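Local coordinates for proline dehydrogenase (Bradyrhizobium japonicum USDA 110, PDB 3HAZ), which probably oxidises proline to glutamate in two steps, using FAD in a proline dehydrogenase domain and NAD+ in an aldehyde dehydrogenase domain, at residues A[348-351]-A[352-356]; A[939-943]-A[944-948]. All blocks are in the same frame, centred on the assembly; numbering follows the deposited sequence.

Contact 1: residues A[348-351]-A[352-356]; sequences WDTE and IKRAQ. With FAD (flavin-adenine dinucleotide), chain C.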
loop_
_atom_site.group_PDB
_atom_site.type_symbol
_atom_site.label_atom_id
_atom_site.label_comp_id
_atom_site.label_asym_id
_atom_site.label_seq_id
_atom_site.Cartn_x
_atom_site.Cartn_y
_atom_site.Cartn_z
ATOM N N TRP A 348 -28.494 15.168 20.627
ATOM C CA TRP A 348 -28.061 14.431 19.432
ATOM C C TRP A 348 -27.265 13.170 19.761
ATOM O O TRP A 348 -27.603 12.079 19.305
ATOM C CB TRP A 348 -27.275 15.333 18.476
ATOM C CG TRP A 348 -26.926 14.674 17.160
ATOM C CD1 TRP A 348 -27.699 14.624 16.035
ATOM C CD2 TRP A 348 -25.707 13.992 16.838
ATOM N NE1 TRP A 348 -27.045 13.939 15.039
ATOM C CE2 TRP A 348 -25.818 13.541 15.505
ATOM C CE3 TRP A 348 -24.535 13.708 17.552
ATOM C CZ2 TRP A 348 -24.800 12.826 14.866
ATOM C CZ3 TRP A 348 -23.524 13.004 16.919
ATOM C CH2 TRP A 348 -23.662 12.571 15.587
ATOM N N ASP A 349 -26.213 13.316 20.556
ATOM C CA ASP A 349 -25.372 12.172 20.901
ATOM C C ASP A 349 -26.182 11.072 21.580
ATOM O O ASP A 349 -25.950 9.887 21.361
ATOM C CB ASP A 349 -24.204 12.612 21.782
ATOM C CG ASP A 349 -23.127 13.339 20.990
ATOM O OD1 ASP A 349 -22.361 12.669 20.269
ATOM O OD2 ASP A 349 -23.047 14.575 21.088
ATOM N N THR A 350 -27.154 11.472 22.386
ATOM C CA THR A 350 -28.013 10.510 23.057
ATOM C C THR A 350 -28.859 9.738 22.054
ATOM O O THR A 350 -28.999 8.521 22.162
ATOM C CB THR A 350 -28.892 11.196 24.117
ATOM O OG1 THR A 350 -28.047 11.690 25.159
ATOM C CG2 THR A 350 -29.900 10.221 24.709
ATOM N N GLU A 351 -29.411 10.435 21.064
ATOM C CA GLU A 351 -30.240 9.761 20.073
ATOM C C GLU A 351 -29.437 8.743 19.266
ATOM O O GLU A 351 -29.936 7.671 18.942
ATOM C CB GLU A 351 -30.914 10.768 19.137
ATOM C CG GLU A 351 -31.769 11.815 19.846
ATOM C CD GLU A 351 -32.905 11.221 20.662
ATOM O OE1 GLU A 351 -33.600 11.998 21.354
ATOM O OE2 GLU A 351 -33.107 9.987 20.616
ATOM N N ILE A 352 -28.188 9.076 18.947
ATOM C CA ILE A 352 -27.351 8.157 18.187
ATOM C C ILE A 352 -27.101 6.901 19.018
ATOM O O ILE A 352 -27.293 5.785 18.547
ATOM C CB ILE A 352 -25.991 8.792 17.785
ATOM C CG1 ILE A 352 -26.209 10.046 16.934
ATOM C CG2 ILE A 352 -25.109 7.775 17.036
ATOM C CD1 ILE A 352 -27.138 9.841 15.759
ATOM N N LYS A 353 -26.678 7.095 20.263
ATOM C CA LYS A 353 -26.335 5.973 21.125
ATOM C C LYS A 353 -27.547 5.077 21.330
ATOM O O LYS A 353 -27.459 3.856 21.184
ATOM C CB LYS A 353 -25.790 6.463 22.475
ATOM C CG LYS A 353 -25.297 5.338 23.397
ATOM C CD LYS A 353 -24.547 5.901 24.594
ATOM C CE LYS A 353 -24.037 4.788 25.507
ATOM N NZ LYS A 353 -23.390 5.348 26.735
ATOM N N ARG A 354 -28.685 5.688 21.647
ATOM C CA ARG A 354 -29.890 4.919 21.925
ATOM C C ARG A 354 -30.317 4.057 20.742
ATOM O O ARG A 354 -30.674 2.892 20.908
ATOM C CB ARG A 354 -31.042 5.842 22.325
ATOM C CG ARG A 354 -30.970 6.343 23.754
ATOM C CD ARG A 354 -32.090 7.328 24.009
ATOM N NE ARG A 354 -32.184 7.710 25.413
ATOM C CZ ARG A 354 -33.280 8.216 25.965
ATOM N NH1 ARG A 354 -33.291 8.533 27.254
ATOM N NH2 ARG A 354 -34.365 8.398 25.222
ATOM N N ALA A 355 -30.314 4.643 19.552
ATOM C CA ALA A 355 -30.784 3.926 18.378
ATOM C C ALA A 355 -29.866 2.732 18.089
ATOM O O ALA A 355 -30.328 1.675 17.674
ATOM C CB ALA A 355 -30.878 4.861 17.174
ATOM N N GLN A 356 -28.570 2.908 18.331
ATOM C CA GLN A 356 -27.613 1.811 18.195
ATOM C C GLN A 356 -27.850 0.725 19.239
ATOM O O GLN A 356 -27.935 -0.449 18.899
ATOM C CB GLN A 356 -26.174 2.333 18.272
ATOM C CG GLN A 356 -25.831 3.261 17.110
ATOM C CD GLN A 356 -24.400 3.735 17.127
ATOM O OE1 GLN A 356 -23.656 3.465 18.067
ATOM N NE2 GLN A 356 -24.003 4.450 16.076
HETATM P PA FAD C . -25.258 25.372 15.934
HETATM O O1A FAD C . -23.659 25.299 16.261
HETATM O O2A FAD C . -25.543 26.028 14.659
HETATM O O5B FAD C . -25.842 23.856 15.866
HETATM C C5B FAD C . -25.575 23.001 16.941
HETATM C C4B FAD C . -26.448 21.745 16.832
HETATM O O4B FAD C . -26.671 21.094 15.465
HETATM C C3B FAD C . -26.770 20.833 17.852
HETATM O O3B FAD C . -27.152 21.338 19.120
HETATM C C2B FAD C . -27.580 19.771 17.153
HETATM O O2B FAD C . -28.985 19.817 17.325
HETATM C C1B FAD C . -27.106 19.781 15.744
HETATM N N9A FAD C . -26.024 18.883 15.382
HETATM C C8A FAD C . -24.709 18.888 15.837
HETATM N N7A FAD C . -24.040 17.890 15.182
HETATM C C5A FAD C . -24.957 17.264 14.306
HETATM C C6A FAD C . -24.818 16.120 13.339
HETATM N N6A FAD C . -23.542 15.432 13.181
HETATM N N1A FAD C . -25.848 15.729 12.620
HETATM C C2A FAD C . -27.090 16.383 12.743
HETATM N N3A FAD C . -27.224 17.481 13.673
HETATM C C4A FAD C . -26.148 17.887 14.422
HETATM N N1 FAD C . -33.160 21.791 22.386
HETATM C C2 FAD C . -34.011 20.743 22.644
HETATM O O2 FAD C . -33.697 19.483 22.185
HETATM N N3 FAD C . -35.194 20.960 23.429
HETATM C C4 FAD C . -35.478 22.204 23.916
HETATM O O4 FAD C . -36.666 22.429 24.624
HETATM C C4X FAD C . -34.593 23.303 23.643
HETATM N N5 FAD C . -34.895 24.673 24.163
HETATM C C5X FAD C . -34.007 25.742 23.889
HETATM C C6 FAD C . -34.302 27.085 24.408
HETATM C C7 FAD C . -33.416 28.151 24.128
HETATM C C7M FAD C . -33.720 29.531 24.690
HETATM C C8 FAD C . -32.201 27.921 23.313
HETATM C C8M FAD C . -31.217 29.060 22.998
HETATM C C9 FAD C . -31.922 26.635 22.819
HETATM C C9A FAD C . -32.836 25.516 23.113
HETATM N N10 FAD C . -32.551 24.172 22.602
HETATM C C10 FAD C . -33.462 23.088 22.888
HETATM C "C1'" FAD C . -31.436 23.906 21.639
HETATM C "C2'" FAD C . -30.083 23.472 22.259
HETATM O "O2'" FAD C . -30.069 23.761 23.653
HETATM C "C3'" FAD C . -28.938 24.156 21.493
HETATM O "O3'" FAD C . -28.821 25.514 21.904
HETATM C "C4'" FAD C . -29.133 24.111 19.935
HETATM O "O4'" FAD C . -29.487 22.895 19.373
HETATM C "C5'" FAD C . -27.946 24.771 19.183
HETATM O "O5'" FAD C . -28.304 25.243 17.893
HETATM P P FAD C . -27.492 26.565 17.307
HETATM O O1P FAD C . -28.159 27.024 15.850
HETATM O O2P FAD C . -27.529 27.646 18.299
HETATM O O3P FAD C . -25.919 26.136 17.206
HETATM O O HOH W 1 -35.041 8.725 22.280
#
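The indole of W348 is held between I352 and the adenine of FAD. I352 CG1 sits over the six-membered ring, 3.6 Å from its centroid and 7° off the ring normal, a CH-pi contact; I352 CD1 lies 3.9 Å from W348 CZ2. On the opposite face the adenine lies with its C6A 3.3 Å above the ring plane, displaced toward the rim. A chi1 of -174°, which sets CG opposite the backbone N, turns the W348 ring into this slot, and a hydrogen bond from NE1 to F366 O fixes its rotation. The carboxylate of D349 meets the ring at its edge, OD2 lying in plane. The CH-pi pair rides on one turn of helix: I352 N donates to W348 O at 3.1 Å, and the same i to i+4 bonding continues through R354 N to T350 O. This helix, 348-357, follows strand 338-343 of the parallel TIM-barrel sheet in the proline dehydrogenase domain. W348, an observed FAD-binding residue, is in its first turn. On another side of the helix T350 and R354 run alongside each other, T350 CG2 meeting R354 NE obliquely at 3.5 Å. The arginine chain, extended from CG to NE, carries NH2 to a salt bridge with D285. E351 folds back at chi2, placing OE1 to accept from A284 N; its OE2 takes a hydrogen bond from a water at 2.8 Å, and that water accepts from R354 NH2 at 3.0 Å. The water bridges the two side chains, whose nearest charged atoms, E351 OE2 and R354 NH2, are 5.0 Å apart. Further out, K353 gives NZ to G640 O of the second subunit, while Q356 OE1 accepts from T639 N of that subunit.

Contact 2: residues A[939-943]-A[944-948]; sequences NIYVN and RNMIG. With SO4 (sulfate ion), chain E.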
loop_
_atom_site.group_PDB
_atom_site.type_symbol
_atom_site.label_atom_id
_atom_site.label_comp_id
_atom_site.label_asym_id
_atom_site.label_seq_id
_atom_site.Cartn_x
_atom_site.Cartn_y
_atom_site.Cartn_z
ATOM N N ASN A 939 -16.807 -8.475 35.038
ATOM C CA ASN A 939 -17.415 -7.395 34.272
ATOM C C ASN A 939 -17.574 -6.155 35.137
ATOM O O ASN A 939 -18.289 -6.172 36.146
ATOM C CB ASN A 939 -18.770 -7.827 33.697
ATOM C CG ASN A 939 -18.630 -8.800 32.528
ATOM O OD1 ASN A 939 -18.462 -10.003 32.719
ATOM N ND2 ASN A 939 -18.718 -8.276 31.310
ATOM N N ILE A 940 -16.873 -5.094 34.751
ATOM C CA ILE A 940 -16.923 -3.820 35.463
ATOM C C ILE A 940 -17.653 -2.803 34.591
ATOM O O ILE A 940 -17.326 -2.616 33.415
ATOM C CB ILE A 940 -15.498 -3.340 35.832
ATOM C CG1 ILE A 940 -14.812 -4.395 36.713
ATOM C CG2 ILE A 940 -15.524 -1.975 36.528
ATOM C CD1 ILE A 940 -13.396 -4.046 37.105
ATOM N N TYR A 941 -18.679 -2.186 35.161
ATOM C CA TYR A 941 -19.474 -1.193 34.454
ATOM C C TYR A 941 -19.327 0.167 35.139
ATOM O O TYR A 941 -19.584 0.304 36.340
ATOM C CB TYR A 941 -20.945 -1.601 34.449
ATOM C CG TYR A 941 -21.270 -2.828 33.620
ATOM C CD1 TYR A 941 -21.435 -4.076 34.217
ATOM C CD2 TYR A 941 -21.443 -2.728 32.243
ATOM C CE1 TYR A 941 -21.758 -5.195 33.461
ATOM C CE2 TYR A 941 -21.760 -3.839 31.478
ATOM C CZ TYR A 941 -21.916 -5.071 32.086
ATOM O OH TYR A 941 -22.229 -6.173 31.310
ATOM N N VAL A 942 -18.918 1.164 34.369
ATOM C CA VAL A 942 -18.627 2.480 34.915
ATOM C C VAL A 942 -19.647 3.515 34.451
ATOM O O VAL A 942 -19.809 3.748 33.253
ATOM C CB VAL A 942 -17.207 2.934 34.517
ATOM C CG1 VAL A 942 -16.885 4.320 35.109
ATOM C CG2 VAL A 942 -16.191 1.896 34.972
ATOM N N ASN A 943 -20.343 4.120 35.409
ATOM C CA ASN A 943 -21.271 5.203 35.110
ATOM C C ASN A 943 -22.413 4.757 34.202
ATOM O O ASN A 943 -22.905 5.528 33.383
ATOM C CB ASN A 943 -20.520 6.402 34.510
ATOM C CG ASN A 943 -19.634 7.108 35.536
ATOM O OD1 ASN A 943 -19.843 6.976 36.744
ATOM N ND2 ASN A 943 -18.640 7.856 35.056
ATOM N N ARG A 944 -22.817 3.500 34.362
ATOM C CA ARG A 944 -23.994 2.949 33.696
ATOM C C ARG A 944 -24.520 1.774 34.521
ATOM O O ARG A 944 -23.919 1.390 35.526
ATOM C CB ARG A 944 -23.666 2.491 32.269
ATOM C CG ARG A 944 -22.502 1.501 32.172
ATOM C CD ARG A 944 -22.644 0.614 30.939
ATOM N NE ARG A 944 -23.672 -0.405 31.145
ATOM C CZ ARG A 944 -24.045 -1.301 30.236
ATOM N NH1 ARG A 944 -24.987 -2.191 30.535
ATOM N NH2 ARG A 944 -23.483 -1.306 29.030
ATOM N N ASN A 945 -25.639 1.194 34.108
ATOM C CA ASN A 945 -26.150 0.040 34.836
ATOM C C ASN A 945 -25.257 -1.198 34.643
ATOM O O ASN A 945 -24.379 -1.210 33.776
ATOM C CB ASN A 945 -27.604 -0.244 34.463
ATOM C CG ASN A 945 -27.737 -0.882 33.103
ATOM O OD1 ASN A 945 -26.969 -1.769 32.746
ATOM N ND2 ASN A 945 -28.721 -0.436 32.335
ATOM N N MET A 946 -25.477 -2.225 35.459
ATOM C CA MET A 946 -24.593 -3.396 35.491
ATOM C C MET A 946 -25.129 -4.604 34.715
ATOM O O MET A 946 -24.582 -5.698 34.818
ATOM C CB MET A 946 -24.337 -3.817 36.946
ATOM C CG MET A 946 -23.584 -2.791 37.780
ATOM S SD MET A 946 -23.871 -2.952 39.563
ATOM C CE MET A 946 -23.381 -4.655 39.848
ATOM N N ILE A 947 -26.195 -4.415 33.945
ATOM C CA ILE A 947 -26.889 -5.544 33.347
ATOM C C ILE A 947 -26.976 -5.486 31.818
ATOM O O ILE A 947 -26.667 -4.474 31.199
ATOM C CB ILE A 947 -28.313 -5.671 33.914
ATOM C CG1 ILE A 947 -29.170 -4.487 33.464
ATOM C CG2 ILE A 947 -28.284 -5.779 35.443
ATOM C CD1 ILE A 947 -30.646 -4.665 33.771
ATOM N N GLY A 948 -27.395 -6.595 31.220
ATOM C CA GLY A 948 -27.663 -6.651 29.792
ATOM C C GLY A 948 -26.423 -6.701 28.918
ATOM O O GLY A 948 -26.379 -6.065 27.865
HETATM S S SO4 E . -27.235 -9.924 32.019
HETATM O O1 SO4 E . -25.942 -9.250 31.883
HETATM O O2 SO4 E . -27.047 -11.169 32.762
HETATM O O3 SO4 E . -28.184 -9.083 32.740
HETATM O O4 SO4 E . -27.772 -10.193 30.687
HETATM O O HOH W 2 -23.792 -7.607 32.728
#
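R944 curls back against the ring of Y941, three residues earlier, as the chain leaves strand 939-942. R944 CB lies against the preceding carbonyl, 3.2 Å from N943 C. CG, placed between the backbone N and the carbonyl carbon (chi1 55°), passes V942 O. R944 CD then reaches the tyrosine, 3.8 Å from Y941 CD2. A bend at chi3 brings R944 NE to 3.4 Å from Y941 CD2, and R944 CZ to 3.6 Å from both Y941 CD2 and CE2; CD2 lies over the guanidinium face toward its rim, the two planes being 41° apart. The tip grips N945 side-on with two nitrogens, NE giving its hydrogen to N945 O at 2.8 Å and NH1 to N945 OD1 at 3.0 Å. N945 OD1 also accepts from I947 N, closing an Asx turn; R944 NH1 and I947 N reach OD1 from opposite faces of the amide, neither in its plane. NH2 forms a salt bridge with E641 of the second subunit. A leucine in place of R944 would probably leave that glutamate without its charged mate and N945 O and OD1 without the side-on grip. M946 meets the same ring through its backbone: its C lies over a face and M946 O is 3.2 Å from Y941 CE1. Y941 OH donates to a water at 2.6 Å, which in turn donates to M946 O and to a sulfate, probably from the crystallisation liquor. G948 N also holds this ion, as do R793 and S795, which flank the predicted catalytic C794 in sequence. Strand 939-942 pairs with strand 917-921 within the chain and, in parallel, with a strand of the second subunit, while N945 and I947 rest on helix 775-787 and M946 reaches strand 765-769.

Overall arrangement
Contact 1 comes first along the chain, on helix 348-357 of the proline dehydrogenase domain beside FAD; contact 2 follows much later, at the end of strand 939-942 in the aldehyde dehydrogenase domain. They share no helix, strand or sheet, yet their centres are about 18 Å apart and their nearest atoms about 6 Å, without touching. The second subunit meets both: residues 638-640 of that chain meet the second half of the helix, and E641 and N986 of that chain engage the turn after the strand. Neighbouring residues of the second subunit, 638-640 and E641, thus touch both catalytic domains at these points, placing both contacts at the assembly interface of this bifunctional enzyme.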